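Local atomic coordinates of acetyl-CoA hydrolase/transferase family protein (Porphyromonas gingivalis, PDB entry 2NVV), a protein that probably moves coenzyme A between acetyl-CoA and acetate, or hydrolyses acetyl-CoA, as a zinc-containing member of the acetyl-CoA hydrolase/transferase family. Residues S106-Y114 and I144-A152; I167-E175 and S191-V199. One frame throughout, in Å; residues are numbered along the deposited sequence.

Contact 1 of 2, residues S106-Y114 and I144-A152; sequences STLAQDLRY and ILPTICRLA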
ATOM      1  N   SER A 106      -1.067  -6.476   9.310  1.00  6.39           N
ATOM      2  CA  SER A 106      -1.999  -5.618  10.044  1.00  6.39           C
ATOM      3  C   SER A 106      -3.475  -5.817   9.702  1.00  6.39           C
ATOM      4  O   SER A 106      -4.345  -5.346  10.430  1.00  6.39           O
ATOM      5  CB  SER A 106      -1.654  -4.143   9.811  1.00  6.85           C
ATOM      6  OG  SER A 106      -2.060  -3.724   8.522  1.00  6.39           O
ATOM      7  N   THR A 107      -3.766  -6.514   8.606  1.00 14.86           N
ATOM      8  CA  THR A 107      -5.154  -6.690   8.176  1.00 14.86           C
ATOM      9  C   THR A 107      -5.898  -7.962   8.553  1.00 14.86           C
ATOM     10  O   THR A 107      -7.123  -7.978   8.467  1.00  6.39           O
ATOM     11  CB  THR A 107      -5.274  -6.541   6.649  1.00 14.86           C
ATOM     12  OG1 THR A 107      -4.634  -7.649   6.005  1.00 14.86           O
ATOM     13  CG2 THR A 107      -4.599  -5.270   6.183  1.00 14.86           C
ATOM     14  N   LEU A 108      -5.187  -9.012   8.969  1.00 14.86           N
ATOM     15  CA  LEU A 108      -5.830 -10.290   9.312  1.00 14.86           C
ATOM     16  C   LEU A 108      -6.874 -10.250  10.434  1.00 14.86           C
ATOM     17  O   LEU A 108      -7.934 -10.876  10.332  1.00  6.44           O
ATOM     18  CB  LEU A 108      -4.773 -11.348   9.650  1.00 14.86           C
ATOM     19  CG  LEU A 108      -5.316 -12.743   9.997  1.00 14.86           C
ATOM     20  CD1 LEU A 108      -6.131 -13.293   8.846  1.00 14.86           C
ATOM     21  CD2 LEU A 108      -4.169 -13.673  10.305  1.00 14.86           C
ATOM     22  N   ALA A 109      -6.567  -9.528  11.505  1.00  6.39           N
ATOM     23  CA  ALA A 109      -7.487  -9.421  12.631  1.00  6.46           C
ATOM     24  C   ALA A 109      -8.853  -8.842  12.263  1.00  6.68           C
ATOM     25  O   ALA A 109      -9.885  -9.460  12.531  1.00  6.39           O
ATOM     26  CB  ALA A 109      -6.863  -8.593  13.742  1.00  6.39           C
ATOM     27  N   GLN A 110      -8.872  -7.662  11.654  1.00  6.39           N
ATOM     28  CA  GLN A 110     -10.142  -7.054  11.300  1.00  6.39           C
ATOM     29  C   GLN A 110     -10.879  -7.815  10.216  1.00  6.49           C
ATOM     30  O   GLN A 110     -12.107  -7.901  10.241  1.00  6.39           O
ATOM     31  CB  GLN A 110      -9.958  -5.598  10.859  1.00  6.39           C
ATOM     32  CG  GLN A 110      -9.047  -5.414   9.682  1.00  6.39           C
ATOM     33  CD  GLN A 110      -9.218  -4.056   9.013  1.00  6.39           C
ATOM     34  OE1 GLN A 110      -9.293  -3.024   9.677  1.00  6.39           O
ATOM     35  NE2 GLN A 110      -9.266  -4.055   7.689  1.00  6.66           N
ATOM     36  N   ASP A 111     -10.141  -8.364   9.261  1.00  6.39           N
ATOM     37  CA  ASP A 111     -10.759  -9.106   8.169  1.00  6.52           C
ATOM     38  C   ASP A 111     -11.397 -10.385   8.669  1.00  6.39           C
ATOM     39  O   ASP A 111     -12.295 -10.934   8.031  1.00  6.50           O
ATOM     40  CB  ASP A 111      -9.725  -9.405   7.084  1.00  7.65           C
ATOM     41  CG  ASP A 111      -9.416  -8.191   6.231  1.00  7.46           C
ATOM     42  OD1 ASP A 111      -9.809  -7.074   6.623  1.00  6.39           O
ATOM     43  OD2 ASP A 111      -8.777  -8.346   5.168  1.00  9.68           O
ATOM     44  N   LEU A 112     -10.915 -10.863   9.809  1.00  6.39           N
ATOM     45  CA  LEU A 112     -11.459 -12.061  10.424  1.00  7.17           C
ATOM     46  C   LEU A 112     -12.793 -11.645  11.019  1.00  6.39           C
ATOM     47  O   LEU A 112     -13.788 -12.343  10.885  1.00  6.39           O
ATOM     48  CB  LEU A 112     -10.521 -12.566  11.522  1.00  6.39           C
ATOM     49  CG  LEU A 112      -9.500 -13.618  11.076  1.00  6.96           C
ATOM     50  CD1 LEU A 112      -8.434 -13.819  12.152  1.00  6.39           C
ATOM     51  CD2 LEU A 112     -10.238 -14.923  10.777  1.00  6.39           C
ATOM     52  N   ARG A 113     -12.802 -10.488  11.674  1.00  6.74           N
ATOM     53  CA  ARG A 113     -14.005  -9.959  12.287  1.00  6.39           C
ATOM     54  C   ARG A 113     -15.040  -9.621  11.221  1.00  6.39           C
ATOM     55  O   ARG A 113     -16.234  -9.794  11.442  1.00  7.15           O
ATOM     56  CB  ARG A 113     -13.670  -8.722  13.125  1.00  6.90           C
ATOM     57  CG  ARG A 113     -12.701  -8.995  14.270  1.00  7.05           C
ATOM     58  CD  ARG A 113     -12.777  -7.908  15.328  1.00  6.39           C
ATOM     59  NE  ARG A 113     -12.375  -6.603  14.809  1.00  6.39           N
ATOM     60  CZ  ARG A 113     -11.133  -6.136  14.803  1.00  6.55           C
ATOM     61  NH1 ARG A 113     -10.891  -4.934  14.299  1.00  6.39           N
ATOM     62  NH2 ARG A 113     -10.141  -6.861  15.311  1.00  6.52           N
ATOM     63  N   TYR A 114     -14.580  -9.144  10.068  1.00  6.39           N
ATOM     64  CA  TYR A 114     -15.465  -8.796   8.954  1.00  6.39           C
ATOM     65  C   TYR A 114     -16.111 -10.051   8.359  1.00  6.39           C
ATOM     66  O   TYR A 114     -17.083  -9.964   7.614  1.00  7.37           O
ATOM     67  CB  TYR A 114     -14.685  -8.063   7.847  1.00  6.39           C
ATOM     68  CG  TYR A 114     -14.113  -6.728   8.266  1.00  6.39           C
ATOM     69  CD1 TYR A 114     -14.496  -6.129   9.467  1.00  6.39           C
ATOM     70  CD2 TYR A 114     -13.201  -6.048   7.452  1.00  6.39           C
ATOM     71  CE1 TYR A 114     -13.984  -4.882   9.851  1.00  6.39           C
ATOM     72  CE2 TYR A 114     -12.689  -4.802   7.827  1.00  6.39           C
ATOM     73  CZ  TYR A 114     -13.087  -4.229   9.028  1.00  6.39           C
ATOM     74  OH  TYR A 114     -12.592  -3.009   9.414  1.00  6.39           O
ATOM     75  N   ILE A 144      -2.393 -12.187  16.633  1.00  6.53           N
ATOM     76  CA  ILE A 144      -3.831 -11.966  16.517  1.00  6.39           C
ATOM     77  C   ILE A 144      -4.569 -12.573  17.706  1.00  6.39           C
ATOM     78  O   ILE A 144      -5.740 -12.905  17.609  1.00  6.39           O
ATOM     79  CB  ILE A 144      -4.395 -12.587  15.214  1.00  6.39           C
ATOM     80  CG1 ILE A 144      -4.255 -14.112  15.250  1.00  6.39           C
ATOM     81  CG2 ILE A 144      -3.657 -12.015  14.019  1.00  6.39           C
ATOM     82  CD1 ILE A 144      -4.761 -14.815  14.007  1.00  6.39           C
ATOM     83  N   LEU A 145      -3.870 -12.696  18.825  1.00  6.39           N
ATOM     84  CA  LEU A 145      -4.420 -13.262  20.044  1.00  6.39           C
ATOM     85  C   LEU A 145      -5.820 -12.800  20.418  1.00  6.39           C
ATOM     86  O   LEU A 145      -6.749 -13.603  20.466  1.00  6.49           O
ATOM     87  CB  LEU A 145      -3.476 -12.978  21.215  1.00  6.39           C
ATOM     88  CG  LEU A 145      -3.962 -13.365  22.621  1.00  6.39           C
ATOM     89  CD1 LEU A 145      -3.767 -14.850  22.859  1.00  6.66           C
ATOM     90  CD2 LEU A 145      -3.186 -12.584  23.658  1.00  6.39           C
ATOM     91  N   PRO A 146      -5.997 -11.496  20.696  1.00  6.72           N
ATOM     92  CA  PRO A 146      -7.339 -11.039  21.068  1.00  6.39           C
ATOM     93  C   PRO A 146      -8.461 -11.396  20.102  1.00  6.53           C
ATOM     94  O   PRO A 146      -9.586 -11.662  20.525  1.00  6.84           O
ATOM     95  CB  PRO A 146      -7.159  -9.527  21.250  1.00  6.39           C
ATOM     96  CG  PRO A 146      -5.949  -9.196  20.427  1.00  6.39           C
ATOM     97  CD  PRO A 146      -5.047 -10.369  20.670  1.00  7.11           C
ATOM     98  N   THR A 147      -8.159 -11.427  18.811  1.00  6.48           N
ATOM     99  CA  THR A 147      -9.178 -11.744  17.832  1.00  6.83           C
ATOM    100  C   THR A 147      -9.525 -13.232  17.806  1.00  6.39           C
ATOM    101  O   THR A 147     -10.703 -13.580  17.727  1.00  6.51           O
ATOM    102  CB  THR A 147      -8.750 -11.286  16.430  1.00  6.39           C
ATOM    103  OG1 THR A 147      -8.427  -9.889  16.475  1.00  6.39           O
ATOM    104  CG2 THR A 147      -9.875 -11.516  15.417  1.00  6.39           C
ATOM    105  N   ILE A 148      -8.524 -14.107  17.878  1.00  6.39           N
ATOM    106  CA  ILE A 148      -8.810 -15.538  17.852  1.00  6.77           C
ATOM    107  C   ILE A 148      -9.525 -15.993  19.128  1.00  6.98           C
ATOM    108  O   ILE A 148     -10.334 -16.917  19.097  1.00  7.11           O
ATOM    109  CB  ILE A 148      -7.516 -16.405  17.627  1.00  6.95           C
ATOM    110  CG1 ILE A 148      -6.446 -16.073  18.656  1.00  6.39           C
ATOM    111  CG2 ILE A 148      -6.975 -16.174  16.232  1.00  6.39           C
ATOM    112  CD1 ILE A 148      -5.179 -16.871  18.475  1.00  6.39           C
ATOM    113  N   CYS A 149      -9.225 -15.342  20.246  1.00  7.65           N
ATOM    114  CA  CYS A 149      -9.857 -15.670  21.517  1.00  7.74           C
ATOM    115  C   CYS A 149     -11.312 -15.226  21.517  1.00  9.12           C
ATOM    116  O   CYS A 149     -12.175 -15.867  22.132  1.00  9.59           O
ATOM    117  CB  CYS A 149      -9.127 -14.991  22.669  1.00  7.72           C
ATOM    118  SG  CYS A 149      -7.561 -15.762  23.136  1.00  6.39           S
ATOM    119  N   ARG A 150     -11.579 -14.125  20.824  1.00  8.87           N
ATOM    120  CA  ARG A 150     -12.924 -13.587  20.739  1.00  8.61           C
ATOM    121  C   ARG A 150     -13.802 -14.415  19.806  1.00  7.84           C
ATOM    122  O   ARG A 150     -14.929 -14.773  20.157  1.00  6.39           O
ATOM    123  CB  ARG A 150     -12.888 -12.141  20.231  1.00  9.68           C
ATOM    124  CG  ARG A 150     -14.266 -11.570  20.005  1.00 12.35           C
ATOM    125  CD  ARG A 150     -14.321 -10.608  18.829  1.00 14.98           C
ATOM    126  NE  ARG A 150     -14.111  -9.217  19.230  1.00 16.10           N
ATOM    127  CZ  ARG A 150     -14.834  -8.198  18.771  1.00 17.63           C
ATOM    128  NH1 ARG A 150     -15.815  -8.421  17.899  1.00 18.18           N
ATOM    129  NH2 ARG A 150     -14.570  -6.955  19.171  1.00 18.95           N
ATOM    130  N   LEU A 151     -13.271 -14.721  18.625  1.00  7.54           N
ATOM    131  CA  LEU A 151     -13.997 -15.468  17.607  1.00  7.53           C
ATOM    132  C   LEU A 151     -14.091 -16.989  17.760  1.00  6.83           C
ATOM    133  O   LEU A 151     -15.004 -17.595  17.203  1.00  6.46           O
ATOM    134  CB  LEU A 151     -13.393 -15.158  16.239  1.00  7.33           C
ATOM    135  CG  LEU A 151     -13.889 -13.995  15.373  1.00  6.39           C
ATOM    136  CD1 LEU A 151     -14.468 -12.876  16.215  1.00  6.39           C
ATOM    137  CD2 LEU A 151     -12.713 -13.517  14.513  1.00  6.41           C
ATOM    138  N   ALA A 152     -13.155 -17.602  18.488  1.00  6.88           N
ATOM    139  CA  ALA A 152     -13.138 -19.061  18.661  1.00  6.39           C
ATOM    140  C   ALA A 152     -14.278 -19.619  19.487  1.00  6.39           C
ATOM    141  O   ALA A 152     -14.725 -18.994  20.440  1.00  6.39           O
ATOM    142  CB  ALA A 152     -11.809 -19.504  19.268  1.00  6.39           C
TER

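Contact 2 of 2, residues I167-E175 and S191-V199; sequences IMGMHDLCE and SDRIGKPYV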
ATOM      1  N   ILE A 167       5.303 -10.423  34.243  1.00 18.78           N
ATOM      2  CA  ILE A 167       5.359  -9.808  32.925  1.00 18.63           C
ATOM      3  C   ILE A 167       4.152  -8.897  32.752  1.00 18.05           C
ATOM      4  O   ILE A 167       4.165  -7.969  31.950  1.00 17.63           O
ATOM      5  CB  ILE A 167       5.373 -10.907  31.827  1.00 19.28           C
ATOM      6  CG1 ILE A 167       6.755 -11.546  31.790  1.00 19.07           C
ATOM      7  CG2 ILE A 167       5.020 -10.341  30.475  1.00 20.70           C
ATOM      8  CD1 ILE A 167       7.867 -10.537  31.662  1.00 17.66           C
HETATM    9  N   MSE A 168       3.110  -9.183  33.522  1.00 18.73           N
HETATM   10  CA  MSE A 168       1.877  -8.406  33.509  1.00 20.70           C
HETATM   11  C   MSE A 168       2.189  -6.919  33.345  1.00 19.81           C
HETATM   12  O   MSE A 168       2.828  -6.317  34.209  1.00 20.13           O
HETATM   13  CB  MSE A 168       1.132  -8.635  34.827  1.00 24.73           C
HETATM   14  CG  MSE A 168      -0.085  -7.743  35.049  1.00 29.92           C
HETATM   15 SE   MSE A 168      -1.696  -8.354  34.186  1.00 40.99          SE
HETATM   16  CE  MSE A 168      -2.388  -9.496  35.600  1.00 35.71           C
ATOM     17  N   GLY A 169       1.737  -6.332  32.242  1.00 18.33           N
ATOM     18  CA  GLY A 169       1.996  -4.921  32.010  1.00 16.52           C
ATOM     19  C   GLY A 169       2.815  -4.670  30.760  1.00 15.84           C
ATOM     20  O   GLY A 169       2.867  -3.544  30.261  1.00 15.11           O
HETATM   21  N   MSE A 170       3.461  -5.711  30.249  1.00 15.70           N
HETATM   22  CA  MSE A 170       4.269  -5.564  29.054  1.00 16.81           C
HETATM   23  C   MSE A 170       3.474  -5.678  27.756  1.00 14.44           C
HETATM   24  O   MSE A 170       4.012  -5.450  26.668  1.00 14.02           O
HETATM   25  CB  MSE A 170       5.406  -6.576  29.064  1.00 21.04           C
HETATM   26  CG  MSE A 170       6.480  -6.215  30.086  1.00 28.31           C
HETATM   27 SE   MSE A 170       8.113  -7.225  29.966  1.00 37.01          SE
HETATM   28  CE  MSE A 170       7.909  -7.831  28.061  1.00 35.01           C
ATOM     29  N   HIS A 171       2.195  -6.034  27.868  1.00 11.25           N
ATOM     30  CA  HIS A 171       1.347  -6.150  26.690  1.00  9.13           C
ATOM     31  C   HIS A 171       0.297  -5.051  26.751  1.00  8.37           C
ATOM     32  O   HIS A 171      -0.037  -4.546  27.832  1.00  8.01           O
ATOM     33  CB  HIS A 171       0.629  -7.506  26.639  1.00  7.80           C
ATOM     34  CG  HIS A 171       1.482  -8.675  27.019  1.00  7.99           C
ATOM     35  ND1 HIS A 171       1.644  -9.086  28.325  1.00  7.29           N
ATOM     36  CD2 HIS A 171       2.224  -9.522  26.264  1.00  7.22           C
ATOM     37  CE1 HIS A 171       2.447 -10.134  28.359  1.00  6.39           C
ATOM     38  NE2 HIS A 171       2.813 -10.419  27.122  1.00  6.39           N
ATOM     39  N   ASP A 172      -0.212  -4.681  25.583  1.00  7.38           N
ATOM     40  CA  ASP A 172      -1.263  -3.679  25.459  1.00  6.77           C
ATOM     41  C   ASP A 172      -2.222  -4.351  24.481  1.00  7.20           C
ATOM     42  O   ASP A 172      -2.049  -4.289  23.268  1.00  8.12           O
ATOM     43  CB  ASP A 172      -0.694  -2.373  24.897  1.00  7.53           C
ATOM     44  CG  ASP A 172      -1.649  -1.204  25.061  1.00  6.39           C
ATOM     45  OD1 ASP A 172      -2.466  -1.249  26.001  1.00  6.39           O
ATOM     46  OD2 ASP A 172      -1.580  -0.242  24.266  1.00  6.39           O
ATOM     47  N   LEU A 173      -3.213  -5.036  25.039  1.00  6.58           N
ATOM     48  CA  LEU A 173      -4.179  -5.791  24.244  1.00  7.32           C
ATOM     49  C   LEU A 173      -5.535  -5.140  24.064  1.00  7.59           C
ATOM     50  O   LEU A 173      -6.101  -4.595  25.005  1.00  8.32           O
ATOM     51  CB  LEU A 173      -4.399  -7.187  24.852  1.00  6.91           C
ATOM     52  CG  LEU A 173      -3.250  -8.196  25.014  1.00  6.39           C
ATOM     53  CD1 LEU A 173      -2.314  -8.152  23.822  1.00  6.82           C
ATOM     54  CD2 LEU A 173      -2.490  -7.889  26.266  1.00  6.39           C
ATOM     55  N   CYS A 174      -6.049  -5.213  22.840  1.00  7.86           N
ATOM     56  CA  CYS A 174      -7.359  -4.675  22.521  1.00  7.98           C
ATOM     57  C   CYS A 174      -7.673  -4.793  21.043  1.00  8.27           C
ATOM     58  O   CYS A 174      -6.850  -5.239  20.243  1.00  6.39           O
ATOM     59  CB  CYS A 174      -7.496  -3.202  22.974  1.00  8.82           C
ATOM     60  SG  CYS A 174      -6.291  -2.011  22.307  1.00 14.75           S
ATOM     61  N   GLU A 175      -8.897  -4.402  20.706  1.00  7.61           N
ATOM     62  CA  GLU A 175      -9.391  -4.403  19.343  1.00  7.30           C
ATOM     63  C   GLU A 175     -10.253  -3.171  19.233  1.00  7.06           C
ATOM     64  O   GLU A 175     -10.859  -2.749  20.210  1.00  6.39           O
ATOM     65  CB  GLU A 175     -10.266  -5.620  19.076  1.00  8.40           C
ATOM     66  CG  GLU A 175      -9.543  -6.938  19.136  1.00 10.19           C
ATOM     67  CD  GLU A 175     -10.462  -8.095  18.839  1.00 11.23           C
ATOM     68  OE1 GLU A 175     -11.401  -8.317  19.641  1.00 10.04           O
ATOM     69  OE2 GLU A 175     -10.242  -8.770  17.803  1.00 12.72           O
ATOM     70  N   SER A 191       5.137   4.623  22.869  1.00  6.39           N
ATOM     71  CA  SER A 191       4.938   3.990  24.175  1.00  6.67           C
ATOM     72  C   SER A 191       3.553   4.202  24.777  1.00  7.51           C
ATOM     73  O   SER A 191       3.338   3.930  25.955  1.00  7.00           O
ATOM     74  CB  SER A 191       5.986   4.489  25.165  1.00  6.39           C
ATOM     75  OG  SER A 191       5.831   5.874  25.404  1.00  6.39           O
ATOM     76  N   ASP A 192       2.611   4.677  23.972  1.00  6.84           N
ATOM     77  CA  ASP A 192       1.263   4.919  24.467  1.00  7.33           C
ATOM     78  C   ASP A 192       0.449   3.644  24.630  1.00  7.58           C
ATOM     79  O   ASP A 192       0.429   2.789  23.742  1.00  7.00           O
ATOM     80  CB  ASP A 192       0.504   5.879  23.540  1.00  8.01           C
ATOM     81  CG  ASP A 192       1.006   7.303  23.631  1.00  8.80           C
ATOM     82  OD1 ASP A 192       1.838   7.593  24.518  1.00  9.24           O
ATOM     83  OD2 ASP A 192       0.556   8.132  22.816  1.00  8.53           O
ATOM     84  N   ARG A 193      -0.217   3.528  25.778  1.00  7.83           N
ATOM     85  CA  ARG A 193      -1.072   2.389  26.076  1.00  7.44           C
ATOM     86  C   ARG A 193      -2.524   2.748  25.746  1.00  7.79           C
ATOM     87  O   ARG A 193      -3.023   3.809  26.137  1.00  6.39           O
ATOM     88  CB  ARG A 193      -0.972   2.012  27.554  1.00  9.08           C
ATOM     89  CG  ARG A 193       0.349   1.391  27.962  1.00 11.36           C
ATOM     90  CD  ARG A 193       0.164   0.581  29.231  1.00 13.23           C
ATOM     91  NE  ARG A 193       1.286  -0.315  29.489  1.00 16.80           N
ATOM     92  CZ  ARG A 193       2.505   0.101  29.831  1.00 19.56           C
ATOM     93  NH1 ARG A 193       2.744   1.402  29.953  1.00 20.10           N
ATOM     94  NH2 ARG A 193       3.483  -0.778  30.051  1.00 20.20           N
ATOM     95  N   ILE A 194      -3.209   1.865  25.028  1.00  7.25           N
ATOM     96  CA  ILE A 194      -4.592   2.124  24.687  1.00  8.23           C
ATOM     97  C   ILE A 194      -5.506   0.951  25.027  1.00  8.97           C
ATOM     98  O   ILE A 194      -6.716   1.051  24.885  1.00  8.91           O
ATOM     99  CB  ILE A 194      -4.727   2.485  23.186  1.00  8.83           C
ATOM    100  CG1 ILE A 194      -4.308   1.296  22.306  1.00  7.90           C
ATOM    101  CG2 ILE A 194      -3.851   3.695  22.873  1.00  7.70           C
ATOM    102  CD1 ILE A 194      -4.377   1.588  20.825  1.00  7.56           C
ATOM    103  N   GLY A 195      -4.928  -0.149  25.500  1.00  9.27           N
ATOM    104  CA  GLY A 195      -5.731  -1.311  25.853  1.00  9.49           C
ATOM    105  C   GLY A 195      -5.509  -1.835  27.266  1.00 10.02           C
ATOM    106  O   GLY A 195      -5.285  -1.059  28.193  1.00 11.22           O
ATOM    107  N   LYS A 196      -5.582  -3.156  27.428  1.00 10.38           N
ATOM    108  CA  LYS A 196      -5.375  -3.792  28.724  1.00 10.09           C
ATOM    109  C   LYS A 196      -4.172  -4.734  28.699  1.00  9.14           C
ATOM    110  O   LYS A 196      -3.728  -5.171  27.640  1.00  8.21           O
ATOM    111  CB  LYS A 196      -6.639  -4.555  29.152  1.00 11.20           C
ATOM    112  CG  LYS A 196      -7.817  -3.646  29.444  1.00 13.02           C
ATOM    113  CD  LYS A 196      -9.035  -4.412  29.901  1.00 15.71           C
ATOM    114  CE  LYS A 196     -10.213  -3.463  30.101  1.00 18.06           C
ATOM    115  NZ  LYS A 196     -11.397  -4.140  30.704  1.00 19.09           N
ATOM    116  N   PRO A 197      -3.618  -5.040  29.878  1.00  9.40           N
ATOM    117  CA  PRO A 197      -2.459  -5.933  29.974  1.00 10.13           C
ATOM    118  C   PRO A 197      -2.852  -7.412  29.941  1.00  9.77           C
ATOM    119  O   PRO A 197      -2.057  -8.293  30.288  1.00 10.32           O
ATOM    120  CB  PRO A 197      -1.827  -5.520  31.302  1.00  9.15           C
ATOM    121  CG  PRO A 197      -3.018  -5.196  32.138  1.00  9.44           C
ATOM    122  CD  PRO A 197      -3.932  -4.433  31.187  1.00  8.43           C
ATOM    123  N   TYR A 198      -4.076  -7.676  29.505  1.00  8.32           N
ATOM    124  CA  TYR A 198      -4.572  -9.039  29.441  1.00  8.94           C
ATOM    125  C   TYR A 198      -5.793  -9.089  28.541  1.00  8.94           C
ATOM    126  O   TYR A 198      -6.383  -8.059  28.224  1.00  9.71           O
ATOM    127  CB  TYR A 198      -4.949  -9.524  30.848  1.00  7.88           C
ATOM    128  CG  TYR A 198      -6.107  -8.766  31.450  1.00  8.72           C
ATOM    129  CD1 TYR A 198      -7.414  -9.024  31.053  1.00 10.15           C
ATOM    130  CD2 TYR A 198      -5.895  -7.756  32.375  1.00  8.82           C
ATOM    131  CE1 TYR A 198      -8.480  -8.298  31.552  1.00 10.65           C
ATOM    132  CE2 TYR A 198      -6.963  -7.016  32.885  1.00 10.09           C
ATOM    133  CZ  TYR A 198      -8.255  -7.293  32.465  1.00 10.42           C
ATOM    134  OH  TYR A 198      -9.321  -6.558  32.944  1.00 11.06           O
ATOM    135  N   VAL A 199      -6.167 -10.294  28.133  1.00  8.75           N
ATOM    136  CA  VAL A 199      -7.334 -10.480  27.294  1.00 10.39           C
ATOM    137  C   VAL A 199      -8.401 -11.203  28.123  1.00 10.77           C
ATOM    138  O   VAL A 199      -8.120 -12.200  28.774  1.00 11.29           O
ATOM    139  CB  VAL A 199      -6.966 -11.281  26.005  1.00 10.07           C
ATOM    140  CG1 VAL A 199      -5.927 -12.300  26.327  1.00 12.24           C
ATOM    141  CG2 VAL A 199      -8.199 -11.974  25.425  1.00 11.45           C
TER

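Contact 1 of 2, residues S106-Y114 and I144-A152
L108 and L112 meet I144, T147 and L151 where two nearly parallel helices pack in the N-terminal alpha/beta domain, which is built on a seven-stranded parallel sheet. The short axes of helices 108-113 and 145-151 cross at 19° and come within 9.5 Å. Around L108, L112 and I144 the seam is apolar. CD2 of L108 lies 3.9 Å from CD1 of I144. I144 sits at the N-cap position of helix 145-151 and also packs on F58 of strand 55-58, as does L112. One turn on, CB of L112 takes CD2 of L151 at 3.8 Å and the methyl CG2 of T147 at 4.1 Å.

T147 divides its contacts: its methyl meets carbon and a carbonyl, its hydroxyl the charged groups. CG2 points at the A109 carbonyl and at CG of R113. The hydroxyl lies beside CB of A109, with OG1 3.4 Å from that methyl, and is probably hydrogen-bonded to E175. The R113 chain crosses T147 at about a right angle and bends at chi3 (-63°). That bend turns the edge of the guanidinium toward T147 OG1, which lies near its plane, 3.7 Å from NH2 of R113. The same guanidinium forms salt bridges with D178, E175 and E334, which probably offsets the like charges of R113 and R150. R150 is itself paired with E175. The two guanidinium planes are turned 43° apart, and CD of R113 stands over the centre of one face of the R150 guanidinium, 4.0 Å above its plane.

Contact 2 of 2, residues I167-E175 and S191-V199
D172 lays its carboxylate against the backbone of R193, I194 and G195. CG is anti to the backbone N (chi1 -166°), and the two oxygens take neighbouring amides. OD2 uses its syn lone pair to accept from I194 N at 2.8 Å. OD1 accepts from G195 N at 2.7 Å, on its syn side but 32° out of the carboxylate plane. R331 adds only a long, weak ion pair to OD2.

Both loops follow strand 154-160 of the N-terminal alpha/beta domain, and the backbone of M170 and D172 bonds to L330 of strand 328-330. Beside the D172 grip, L173 and K196 form a single antiparallel bridge, a hydrogen-bonded pair within two otherwise irregular loops. L173 N gives to K196 O at 2.7 Å, and K196 N gives back to L173 O at 2.9 Å. The CD2 methyl of L173 folds over the backbone of the other loop and lies 3.6 Å from N of Y198. G195, with no side chain, brings its CA 3.4 Å from L173 O and also against C174 SG. SG of C174 rests 3.9 Å from CG1 of I194, and both residues pack on Y335 of helix 333-336.

At the far end a type II turn runs from I167 to M170. The R193 chain is extended from CG to NE. Its NH2 donates to G169 O at 2.8 Å, and that oxygen lies close to the guanidinium plane. SE of M168, a selenomethionine, meets the ring of P197 obliquely.

Both oxygens of the buried D172 carboxylate therefore have amide donors. This would probably stabilise its charged form, and it probably fixes the I194-G195 backbone against it.

How the contacts relate
Contact 1 closes before contact 2 opens, and all four segments lie in the N-terminal family region. Their centres are about 16 Å apart, on the same side of the chain's centre. Helix 145-151 leads into strand 154-160 of the parallel sheet. Contact 2 lies in the long excursion that follows this strand and ends in strand 199-200. E175 reaches from contact 2 to the helix pair, and L145 packs on V199. Helix 333-336 touches both contacts. The excursion is thus tied back to the helix pair. The I144 side chain of contact 1 is about 11 Å from that of E284, the predicted active-site residue. Contact 2 lies away from the annotated sites.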